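Local coordinates for protein ATP12 ATPase (PDB 2R31) that probably acts as an ATP12-family chaperone that assists the assembly of the F1 sector of ATP synthase, at residues 16-19 with 24-27; 32-35 with 41-44; 72-77 with 231-236; 84-89 with 164-169. All coordinates share one frame; numbering follows the deposited sequence. Where two conformers were deposited one is given.

Contact 1: residues 16-19 with 24-27; sequences VGIH and GWAV
Residues I18 and H19 face V27 and A26 across an antiparallel beta hairpin made of strands 16-21 and 24-29. The short strand axes run at 164° to one another and come within 4.7 Å. H19 and A26 form the hydrogen-bonded pair: H19 N donates to A26 O over 3.0 Å, and A26 N returns an almost straight bond, 174° at the hydrogen, to H19 O at 2.8 Å. I18 and V27 are the neighbouring non-hydrogen-bonded pair, where the backbones draw in until I18 CA lies 3.2 Å from A26 O, a CA-H...O contact.

Side chains alternate between the two faces. H19 and A26 share one, I18 and V27 the other, and there I18 CG2 rests 4.3 Å from V27 CG2. The W25 indole also reaches the I18 side, approaching at a slant, and I18 CD1 touches its six-membered ring at CZ3, 3.6 Å away. A chi1 of 67° tucks I18 CG1 in over its own backbone, flanked by N on one side and C on the other, which swings CD1 toward the indole. Shortening I18 to an alanine here would take away CG1, CG2 and CD1, and is likely to open a gap beside W25 CE3 and CZ3 and leave the indole freer to turn.

Helix 47-58 lies against this apolar face, with L51 on I18, A54 on V16 and A50 on W25. The whole is a beta hairpin supplying the outer strand 16-21 and the central strand 24-29 of a three-stranded antiparallel sheet, with a helix against one face.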
loop_
_atom_site.group_PDB
_atom_site.type_symbol
_atom_site.label_atom_id
_atom_site.label_comp_id
_atom_site.label_asym_id
_atom_site.label_seq_id
_atom_site.Cartn_x
_atom_site.Cartn_y
_atom_site.Cartn_z
ATOM N N VAL A 16 6.270 2.851 -27.862
ATOM C CA VAL A 16 6.401 3.208 -26.459
ATOM C C VAL A 16 7.907 3.159 -26.122
ATOM O O VAL A 16 8.598 2.208 -26.515
ATOM C CB VAL A 16 5.643 2.272 -25.518
ATOM C CG1 VAL A 16 5.755 2.731 -24.098
ATOM C CG2 VAL A 16 4.177 2.197 -25.939
ATOM N N GLY A 17 8.387 4.120 -25.362
ATOM C CA GLY A 17 9.772 4.090 -24.869
ATOM C C GLY A 17 9.861 4.943 -23.582
ATOM O O GLY A 17 8.821 5.357 -23.067
ATOM N N ILE A 18 11.087 5.149 -23.116
ATOM C CA ILE A 18 11.310 5.949 -21.940
ATOM C C ILE A 18 12.474 6.920 -22.179
ATOM O O ILE A 18 13.290 6.697 -23.073
ATOM C CB ILE A 18 11.564 5.091 -20.671
ATOM C CG1 ILE A 18 12.872 4.310 -20.703
ATOM C CG2 ILE A 18 10.350 4.169 -20.439
ATOM C CD1 ILE A 18 13.264 3.700 -19.379
ATOM N N HIS A 19 12.582 7.956 -21.375
ATOM C CA HIS A 19 13.658 8.930 -21.473
ATOM C C HIS A 19 13.787 9.685 -20.173
ATOM O O HIS A 19 12.776 10.106 -19.604
ATOM C CB HIS A 19 13.323 9.930 -22.619
ATOM C CG HIS A 19 14.357 10.991 -22.782
ATOM N ND1 HIS A 19 15.654 10.740 -23.176
ATOM C CD2 HIS A 19 14.271 12.334 -22.532
ATOM C CE1 HIS A 19 16.316 11.901 -23.174
ATOM N NE2 HIS A 19 15.509 12.893 -22.798
ATOM N N GLY A 24 12.741 13.590 -13.691
ATOM C CA GLY A 24 12.569 12.149 -13.577
ATOM C C GLY A 24 12.387 11.519 -14.937
ATOM O O GLY A 24 12.463 12.149 -15.993
ATOM N N TRP A 25 12.142 10.205 -14.938
ATOM C CA TRP A 25 11.917 9.467 -16.168
ATOM C C TRP A 25 10.520 9.757 -16.716
ATOM O O TRP A 25 9.537 9.780 -15.969
ATOM C CB TRP A 25 12.055 7.954 -15.967
ATOM C CG TRP A 25 13.457 7.511 -15.708
ATOM C CD1 TRP A 25 14.121 7.467 -14.500
ATOM C CD2 TRP A 25 14.386 7.064 -16.692
ATOM N NE1 TRP A 25 15.388 7.002 -14.686
ATOM C CE2 TRP A 25 15.579 6.766 -16.023
ATOM C CE3 TRP A 25 14.330 6.922 -18.065
ATOM C CZ2 TRP A 25 16.726 6.290 -16.687
ATOM C CZ3 TRP A 25 15.442 6.449 -18.729
ATOM C CH2 TRP A 25 16.633 6.142 -18.042
ATOM N N ALA A 26 10.464 9.929 -18.022
ATOM C CA ALA A 26 9.221 10.054 -18.777
ATOM C C ALA A 26 8.978 8.752 -19.542
ATOM O O ALA A 26 9.903 8.032 -19.935
ATOM C CB ALA A 26 9.308 11.200 -19.758
ATOM N N VAL A 27 7.682 8.486 -19.767
ATOM C CA VAL A 27 7.238 7.392 -20.631
ATOM C C VAL A 27 6.682 8.012 -21.893
ATOM O O VAL A 27 5.812 8.890 -21.791
ATOM C CB VAL A 27 6.174 6.533 -19.922
ATOM C CG1 VAL A 27 5.594 5.458 -20.869
ATOM C CG2 VAL A 27 6.790 5.863 -18.690
#

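Contact 2: residues 32-35 with 41-44; sequences RPLR and PLRL
L34 and L42 run alongside each other with their branches headed in a common direction, toward the neighbouring helices: W57 meets L34, and A75 and I79 meet L42. L42 was modelled in two conformers, so the exact closeness of the methyl groups is doubtful; the firmer touch is L42 CB on L34 O at 3.3 Å.

On the polar side two arginines reach back from opposite segments. R35 crosses P41 at a slant, its NH1 3.8 Å from P41 CD, while the same NH1 is hydrogen-bonded to K39 O. R43, bent at chi2 (-68°), turns its guanidinium so that P41 CB sits over one face, away from the middle. R43 NH1 donates a hydrogen bond of 3.0 Å to L42 O, which lies in the guanidinium plane although NH1 stands well above the carbonyl plane, and it packs 4.0 Å from P33 CB. NH1 also donates to a water, 2.8 Å away, which in turn donates to L34 O. A leucine in place of R43 would take the guanidinium away from P41 CB and P33 CB, and would probably leave L42 O without its NH1 bond and the water without its stronger donor.

A second water links L34 O to L42 O. The arrangement is that of an irregular loop between strand 32-33 and helix 47-58, its two arms meeting through a single backbone bridge, R35 with P41, and through bridging waters.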
loop_
_atom_site.group_PDB
_atom_site.type_symbol
_atom_site.label_atom_id
_atom_site.label_comp_id
_atom_site.label_asym_id
_atom_site.label_seq_id
_atom_site.Cartn_x
_atom_site.Cartn_y
_atom_site.Cartn_z
ATOM N N ARG A 32 6.130 11.212 -27.356
ATOM C CA ARG A 32 5.524 12.237 -26.539
ATOM C C ARG A 32 5.355 11.792 -25.113
ATOM O O ARG A 32 4.727 10.733 -24.873
ATOM C CB ARG A 32 4.147 12.567 -27.058
ATOM C CG ARG A 32 3.472 13.652 -26.310
ATOM C CD ARG A 32 2.018 13.753 -26.781
ATOM N NE ARG A 32 1.359 14.887 -26.244
ATOM C CZ ARG A 32 0.214 15.358 -26.761
ATOM N NH1 ARG A 32 -0.382 14.759 -27.795
ATOM N NH2 ARG A 32 -0.325 16.423 -26.202
ATOM N N PRO A 33 5.857 12.535 -24.106
ATOM C CA PRO A 33 5.658 12.118 -22.724
ATOM C C PRO A 33 4.219 12.008 -22.310
ATOM O O PRO A 33 3.375 12.901 -22.473
ATOM C CB PRO A 33 6.335 13.243 -21.917
ATOM C CG PRO A 33 7.317 13.790 -22.827
ATOM C CD PRO A 33 6.674 13.772 -24.213
ATOM N N LEU A 34 3.897 10.888 -21.689
ATOM C CA LEU A 34 2.634 10.616 -20.997
ATOM C C LEU A 34 2.420 11.660 -19.924
ATOM O O LEU A 34 3.366 12.051 -19.284
ATOM C CB LEU A 34 2.728 9.197 -20.374
ATOM C CG LEU A 34 1.605 8.648 -19.554
ATOM C CD1 LEU A 34 0.328 8.548 -20.377
ATOM C CD2 LEU A 34 1.950 7.247 -19.063
ATOM N N ARG A 35 1.183 12.101 -19.762
ATOM C CA ARG A 35 0.773 12.971 -18.664
ATOM C C ARG A 35 -0.204 12.239 -17.777
ATOM O O ARG A 35 -0.736 11.182 -18.129
ATOM C CB ARG A 35 0.145 14.277 -19.176
ATOM C CG ARG A 35 1.159 15.176 -19.831
ATOM C CD ARG A 35 0.734 16.494 -20.333
ATOM N NE ARG A 35 1.782 17.385 -20.810
ATOM C CZ ARG A 35 2.329 18.395 -20.128
ATOM N NH1 ARG A 35 1.962 18.687 -18.876
ATOM N NH2 ARG A 35 3.280 19.120 -20.720
ATOM N N PRO A 41 2.728 16.672 -15.698
ATOM C CA PRO A 41 3.782 15.831 -16.235
ATOM C C PRO A 41 3.923 14.560 -15.418
ATOM O O PRO A 41 3.936 14.582 -14.216
ATOM C CB PRO A 41 5.054 16.672 -16.156
ATOM C CG PRO A 41 4.542 18.078 -16.125
ATOM C CD PRO A 41 3.240 17.999 -15.353
ATOM N N LEU A 42 3.985 13.395 -16.053
ATOM C CA LEU A 42 4.268 12.133 -15.443
ATOM C C LEU A 42 5.787 12.000 -15.440
ATOM O O LEU A 42 6.414 11.796 -16.488
ATOM C CB LEU A 42 3.628 10.939 -16.148
ATOM C CG LEU A 42 3.853 9.593 -15.468
ATOM C CD1 LEU A 42 3.037 9.477 -14.197
ATOM C CD2 LEU A 42 3.535 8.414 -16.400
ATOM N N ARG A 43 6.420 12.121 -14.285
ATOM C CA ARG A 43 7.850 11.973 -14.105
ATOM C C ARG A 43 8.062 10.957 -12.977
ATOM O O ARG A 43 7.437 11.057 -11.928
ATOM C CB ARG A 43 8.553 13.281 -13.800
ATOM C CG ARG A 43 8.525 14.245 -14.957
ATOM C CD ARG A 43 9.354 13.844 -16.175
ATOM N NE ARG A 43 9.270 14.868 -17.216
ATOM C CZ ARG A 43 8.269 14.979 -18.098
ATOM N NH1 ARG A 43 7.266 14.124 -18.130
ATOM N NH2 ARG A 43 8.257 15.973 -18.982
ATOM N N LEU A 44 8.934 9.973 -13.216
ATOM C CA LEU A 44 9.085 8.831 -12.323
ATOM C C LEU A 44 10.479 8.759 -11.715
ATOM O O LEU A 44 11.466 9.161 -12.355
ATOM C CB LEU A 44 8.832 7.557 -13.136
ATOM C CG LEU A 44 7.517 7.583 -13.925
ATOM C CD1 LEU A 44 7.522 6.401 -14.868
ATOM C CD2 LEU A 44 6.308 7.579 -13.010
HETATM O O HOH W 1 5.940 10.780 -19.062
HETATM O O HOH W 2 4.693 14.487 -19.117
#

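Contact 3: residues 72-77 with 231-236; sequences TRSANS and ERFWHL
S74 sets its CB squarely over the F233 ring, and this one CH-pi contact is the tight heart of the join between helix 70-82 and helix 214-236. CB lies 3.4 Å from the ring centroid and 13° off the normal, over the middle of one face. F233 reaches it because CG stands anti to the backbone N (chi1 -165°), throwing the phenyl group straight across to the other helix; the nearest CA pair, S74 and F233, is 7.4 Å apart.

Around that core the fit slackens. A75 adds to the contact, its N coming obliquely to 3.6 Å from F233 CZ, but its CB stays 4.3 Å from F233 CE1. S74 OG keeps at the border, 4.0 Å from both F233 CD1 and F233 CG. It turns back along its own helix to a hydrogen bond with P70 O, so the hydroxyl has its polar partner without asking anything of the ring.

The two sides of the contact differ sharply. The phenyl group is buried, and L49, L71, T167 and A168 also lie against it. The side chains of R73 on one helix and of R232 and H235 on the other are exposed and take no part in the contact between 72-77 and 231-236.

Chemically the join rests on dispersion and on weak CH-pi attraction. The electronegative OG would probably make the CB hydrogens somewhat more positive and so strengthen their pull on the ring, while the smallness of serine lets the aromatic group come so close to the helix backbone.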
loop_
_atom_site.group_PDB
_atom_site.type_symbol
_atom_site.label_atom_id
_atom_site.label_comp_id
_atom_site.label_asym_id
_atom_site.label_seq_id
_atom_site.Cartn_x
_atom_site.Cartn_y
_atom_site.Cartn_z
ATOM N N THR A 72 0.674 2.604 -13.521
ATOM C CA THR A 72 0.230 3.926 -13.964
ATOM C C THR A 72 -0.722 4.542 -12.961
ATOM O O THR A 72 -0.601 5.739 -12.629
ATOM C CB THR A 72 -0.443 3.806 -15.359
ATOM O OG1 THR A 72 0.486 3.329 -16.319
ATOM C CG2 THR A 72 -0.956 5.168 -15.828
ATOM N N ARG A 73 -1.677 3.758 -12.454
ATOM C CA ARG A 73 -2.634 4.229 -11.480
ATOM C C ARG A 73 -1.920 4.730 -10.213
ATOM O O ARG A 73 -2.291 5.789 -9.689
ATOM C CB ARG A 73 -3.619 3.102 -11.153
ATOM C CG ARG A 73 -4.733 3.291 -10.184
ATOM C CD ARG A 73 -5.916 2.373 -10.412
ATOM N NE ARG A 73 -5.928 1.013 -9.854
ATOM C CZ ARG A 73 -5.812 -0.068 -10.586
ATOM N NH1 ARG A 73 -5.583 0.330 -11.842
ATOM N NH2 ARG A 73 -5.811 -1.372 -10.283
ATOM N N SER A 74 -0.940 3.991 -9.724
ATOM C CA SER A 74 -0.177 4.408 -8.547
ATOM C C SER A 74 0.658 5.636 -8.804
ATOM O O SER A 74 0.738 6.530 -7.962
ATOM C CB SER A 74 0.717 3.226 -8.126
ATOM O OG SER A 74 0.076 2.098 -7.708
ATOM N N ALA A 75 1.291 5.724 -9.972
ATOM C CA ALA A 75 2.086 6.902 -10.299
ATOM C C ALA A 75 1.225 8.138 -10.436
ATOM O O ALA A 75 1.614 9.228 -9.986
ATOM C CB ALA A 75 2.882 6.651 -11.566
ATOM N N ASN A 76 0.047 8.008 -11.044
ATOM C CA ASN A 76 -0.875 9.139 -11.145
ATOM C C ASN A 76 -1.215 9.637 -9.753
ATOM O O ASN A 76 -1.284 10.845 -9.482
ATOM C CB ASN A 76 -2.142 8.730 -11.884
ATOM C CG ASN A 76 -1.957 8.552 -13.371
ATOM O OD1 ASN A 76 -1.022 9.067 -13.969
ATOM N ND2 ASN A 76 -2.933 7.840 -13.970
ATOM N N SER A 77 -1.488 8.739 -8.803
ATOM C CA SER A 77 -1.796 9.141 -7.418
ATOM C C SER A 77 -0.606 9.781 -6.739
ATOM O O SER A 77 -0.727 10.757 -6.028
ATOM C CB SER A 77 -2.303 7.930 -6.654
ATOM O OG SER A 77 -2.583 8.307 -5.321
ATOM N N GLU A 231 2.953 -3.273 -2.931
ATOM C CA GLU A 231 4.271 -3.832 -2.688
ATOM C C GLU A 231 5.142 -3.756 -3.922
ATOM O O GLU A 231 6.333 -3.404 -3.856
ATOM C CB GLU A 231 4.087 -5.274 -2.193
ATOM C CG GLU A 231 5.346 -6.066 -2.002
ATOM C CD GLU A 231 4.980 -7.506 -1.605
ATOM O OE1 GLU A 231 4.203 -8.191 -2.366
ATOM O OE2 GLU A 231 5.420 -7.977 -0.575
ATOM N N ARG A 232 4.571 -4.092 -5.087
ATOM C CA ARG A 232 5.326 -3.995 -6.358
ATOM C C ARG A 232 5.780 -2.564 -6.609
ATOM O O ARG A 232 6.900 -2.317 -7.032
ATOM C CB ARG A 232 4.415 -4.523 -7.479
ATOM C CG ARG A 232 5.028 -4.471 -8.855
ATOM C CD ARG A 232 6.303 -5.285 -8.998
ATOM N NE ARG A 232 6.615 -5.457 -10.405
ATOM C CZ ARG A 232 7.794 -5.847 -10.849
ATOM N NH1 ARG A 232 8.780 -6.125 -10.006
ATOM N NH2 ARG A 232 7.980 -5.970 -12.168
ATOM N N PHE A 233 4.876 -1.585 -6.388
ATOM C CA PHE A 233 5.215 -0.190 -6.579
ATOM C C PHE A 233 6.330 0.220 -5.632
ATOM O O PHE A 233 7.243 0.976 -6.040
ATOM C CB PHE A 233 3.941 0.654 -6.384
ATOM C CG PHE A 233 4.034 2.064 -6.888
ATOM C CD1 PHE A 233 4.044 2.320 -8.240
ATOM C CD2 PHE A 233 4.095 3.170 -6.057
ATOM C CE1 PHE A 233 4.063 3.590 -8.769
ATOM C CE2 PHE A 233 4.094 4.463 -6.576
ATOM C CZ PHE A 233 4.062 4.650 -7.911
ATOM N N TRP A 234 6.312 -0.235 -4.388
ATOM C CA TRP A 234 7.396 0.012 -3.439
ATOM C C TRP A 234 8.724 -0.454 -4.035
ATOM O O TRP A 234 9.713 0.294 -4.110
ATOM C CB TRP A 234 7.136 -0.709 -2.078
ATOM C CG TRP A 234 8.363 -0.576 -1.232
ATOM C CD1 TRP A 234 9.354 -1.500 -1.102
ATOM C CD2 TRP A 234 8.760 0.554 -0.459
ATOM N NE1 TRP A 234 10.351 -1.003 -0.302
ATOM C CE2 TRP A 234 10.024 0.237 0.113
ATOM C CE3 TRP A 234 8.209 1.798 -0.163
ATOM C CZ2 TRP A 234 10.714 1.121 0.932
ATOM C CZ3 TRP A 234 8.879 2.671 0.636
ATOM C CH2 TRP A 234 10.125 2.341 1.191
ATOM N N HIS A 235 8.800 -1.720 -4.436
ATOM C CA HIS A 235 10.069 -2.262 -4.889
ATOM C C HIS A 235 10.568 -1.544 -6.140
ATOM O O HIS A 235 11.771 -1.265 -6.283
ATOM C CB HIS A 235 9.973 -3.759 -5.118
ATOM C CG HIS A 235 9.841 -4.549 -3.870
ATOM N ND1 HIS A 235 10.774 -4.506 -2.874
ATOM C CD2 HIS A 235 8.835 -5.352 -3.487
ATOM C CE1 HIS A 235 10.323 -5.318 -1.884
ATOM N NE2 HIS A 235 9.162 -5.867 -2.247
ATOM N N LEU A 236 9.671 -1.251 -7.085
ATOM C CA LEU A 236 10.087 -0.625 -8.322
ATOM C C LEU A 236 10.581 0.792 -8.145
ATOM O O LEU A 236 11.268 1.300 -9.022
ATOM C CB LEU A 236 8.952 -0.641 -9.341
ATOM C CG LEU A 236 8.646 -2.004 -9.962
ATOM C CD1 LEU A 236 7.362 -1.911 -10.757
ATOM C CD2 LEU A 236 9.762 -2.500 -10.847
#

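Contact 4: residues 84-89 with 164-169; sequences PQFDAV and FGLTAL
Between 84-89 and 164-169 the nearest CA atoms are those of F86 and L166, 8.0 Å apart, close to where helix 86-95 starts: Q85 holds the N-cap position and Q85 O takes the V89 N bond of the opening turn.

From helix 163-174 L166 pushes across. Its CG is anti to the backbone N (chi1 -171°), which extends the side chain straight off the helix and makes CD2 the atom that does most of the touching. That methyl lies over one face of the F86 ring, displaced from the centre on the CD1-CE1 side: it is 3.9 Å from the ring centroid, 25° off the normal, and 3.6 Å from F86 CE1. This is a CH-pi contact, with the leucine methyl laid over the ring at a slant. The CB bond of F86 does not aim at the other segment; a chi1 of 179° carries the ring in toward L166.

V89, one turn further on, brings CG1 up beside the same methyl, 3.8 Å from L166 CD2. L166 CD2 is therefore wedged between an aromatic face and a methyl of the branched V89 side chain. A90 and L93 touch L166 as well, so the leucine enters the space among four residues of helix 86-95, a knobs-into-holes fit.

V82, at the end of helix 70-82, also meets L166, and T167 packs on A78 and V82 of that helix. A168 turns instead to F233 and W234 of helix 214-236, which puts helix 163-174 between helix 86-95 and the C-terminal helix.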
loop_
_atom_site.group_PDB
_atom_site.type_symbol
_atom_site.label_atom_id
_atom_site.label_comp_id
_atom_site.label_asym_id
_atom_site.label_seq_id
_atom_site.Cartn_x
_atom_site.Cartn_y
_atom_site.Cartn_z
ATOM N N PRO A 84 1.895 16.282 -3.643
ATOM C CA PRO A 84 1.481 17.632 -3.270
ATOM C C PRO A 84 0.907 17.735 -1.865
ATOM O O PRO A 84 0.851 18.858 -1.348
ATOM C CB PRO A 84 0.461 18.005 -4.333
ATOM C CG PRO A 84 0.275 16.881 -5.224
ATOM C CD PRO A 84 1.135 15.760 -4.824
ATOM N N GLN A 85 0.441 16.638 -1.303
ATOM C CA GLN A 85 -0.125 16.581 0.037
ATOM C C GLN A 85 0.769 15.751 0.966
ATOM O O GLN A 85 0.279 15.155 1.928
ATOM C CB GLN A 85 -1.548 16.017 0.001
ATOM C CG GLN A 85 -2.381 16.708 -1.041
ATOM C CD GLN A 85 -3.832 16.682 -1.101
ATOM O OE1 GLN A 85 -4.419 17.151 -0.118
ATOM N NE2 GLN A 85 -4.432 16.241 -2.227
ATOM N N PHE A 86 2.090 15.727 0.724
ATOM C CA PHE A 86 2.953 14.753 1.393
ATOM C C PHE A 86 2.855 14.891 2.905
ATOM O O PHE A 86 2.723 13.882 3.629
ATOM C CB PHE A 86 4.389 14.952 0.955
ATOM C CG PHE A 86 5.388 14.017 1.610
ATOM C CD1 PHE A 86 5.817 12.879 0.956
ATOM C CD2 PHE A 86 5.854 14.232 2.889
ATOM C CE1 PHE A 86 6.682 12.005 1.544
ATOM C CE2 PHE A 86 6.702 13.365 3.500
ATOM C CZ PHE A 86 7.108 12.214 2.846
ATOM N N ASP A 87 2.928 16.100 3.420
ATOM C CA ASP A 87 2.993 16.279 4.852
ATOM C C ASP A 87 1.733 15.767 5.518
ATOM O O ASP A 87 1.772 15.108 6.591
ATOM C CB ASP A 87 3.263 17.725 5.206
ATOM C CG ASP A 87 4.517 18.290 4.673
ATOM O OD1 ASP A 87 5.527 17.529 4.617
ATOM O OD2 ASP A 87 4.571 19.496 4.359
ATOM N N ALA A 88 0.569 16.065 4.953
ATOM C CA ALA A 88 -0.678 15.593 5.473
ATOM C C ALA A 88 -0.820 14.068 5.410
ATOM O O ALA A 88 -1.250 13.436 6.343
ATOM C CB ALA A 88 -1.877 16.238 4.767
ATOM N N VAL A 89 -0.454 13.508 4.237
ATOM C CA VAL A 89 -0.580 12.055 4.064
ATOM C C VAL A 89 0.361 11.330 5.024
ATOM O O VAL A 89 -0.014 10.322 5.637
ATOM C CB VAL A 89 -0.310 11.661 2.593
ATOM C CG1 VAL A 89 -0.295 10.134 2.433
ATOM C CG2 VAL A 89 -1.382 12.232 1.660
ATOM N N PHE A 164 7.017 8.652 -3.717
ATOM C CA PHE A 164 6.498 7.454 -4.340
ATOM C C PHE A 164 6.487 6.299 -3.335
ATOM O O PHE A 164 5.565 5.462 -3.375
ATOM C CB PHE A 164 7.309 7.099 -5.602
ATOM C CG PHE A 164 6.892 7.865 -6.847
ATOM C CD1 PHE A 164 6.940 9.254 -6.901
ATOM C CD2 PHE A 164 6.413 7.202 -7.948
ATOM C CE1 PHE A 164 6.545 9.944 -8.016
ATOM C CE2 PHE A 164 6.009 7.867 -9.079
ATOM C CZ PHE A 164 6.067 9.239 -9.105
ATOM N N GLY A 165 7.429 6.259 -2.416
ATOM C CA GLY A 165 7.418 5.262 -1.373
ATOM C C GLY A 165 6.240 5.435 -0.417
ATOM O O GLY A 165 5.615 4.448 -0.003
ATOM N N LEU A 166 5.920 6.684 -0.075
ATOM C CA LEU A 166 4.755 6.950 0.755
ATOM C C LEU A 166 3.467 6.508 0.066
ATOM O O LEU A 166 2.549 5.984 0.690
ATOM C CB LEU A 166 4.710 8.465 1.088
ATOM C CG LEU A 166 3.660 8.869 2.117
ATOM C CD1 LEU A 166 3.954 8.297 3.487
ATOM C CD2 LEU A 166 3.538 10.394 2.207
ATOM N N THR A 167 3.417 6.735 -1.262
ATOM C CA THR A 167 2.271 6.295 -2.066
ATOM C C THR A 167 2.109 4.783 -1.956
ATOM O O THR A 167 1.004 4.296 -1.752
ATOM C CB THR A 167 2.443 6.733 -3.517
ATOM O OG1 THR A 167 2.539 8.167 -3.576
ATOM C CG2 THR A 167 1.242 6.306 -4.353
ATOM N N ALA A 168 3.203 4.048 -2.102
ATOM C CA ALA A 168 3.169 2.591 -1.988
ATOM C C ALA A 168 2.713 2.153 -0.578
ATOM O O ALA A 168 1.925 1.229 -0.415
ATOM C CB ALA A 168 4.525 1.992 -2.275
ATOM N N LEU A 169 3.245 2.815 0.464
ATOM C CA LEU A 169 2.883 2.463 1.837
ATOM C C LEU A 169 1.392 2.584 2.066
ATOM O O LEU A 169 0.801 1.820 2.842
ATOM C CB LEU A 169 3.668 3.328 2.830
ATOM C CG LEU A 169 3.354 3.069 4.287
ATOM C CD1 LEU A 169 3.766 1.660 4.711
ATOM C CD2 LEU A 169 4.003 4.101 5.200
#

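In the fold
Contacts 1 and 2 are consecutive along the chain, their centres 7 Å apart, and both reach the same sheet, where strands 24-29 and 32-33 are neighbours; V27 O to L34 N and W25 O to L44 N, probable hydrogen bonds, join them. Contacts 3 and 4 are helix-helix joins with centres 12 Å apart, both segments of contact 4 falling in sequence between those of contact 3. L44 bridges the two groups, packing on A75 of contact 3 and F164 of contact 4, while F164 also meets F233. Contacts 1 and 4 lie farthest apart, about 22 Å between centres. The N-terminal sheet is thus tied through helix 70-82 to the helical remainder of this probable F1-assembly chaperone.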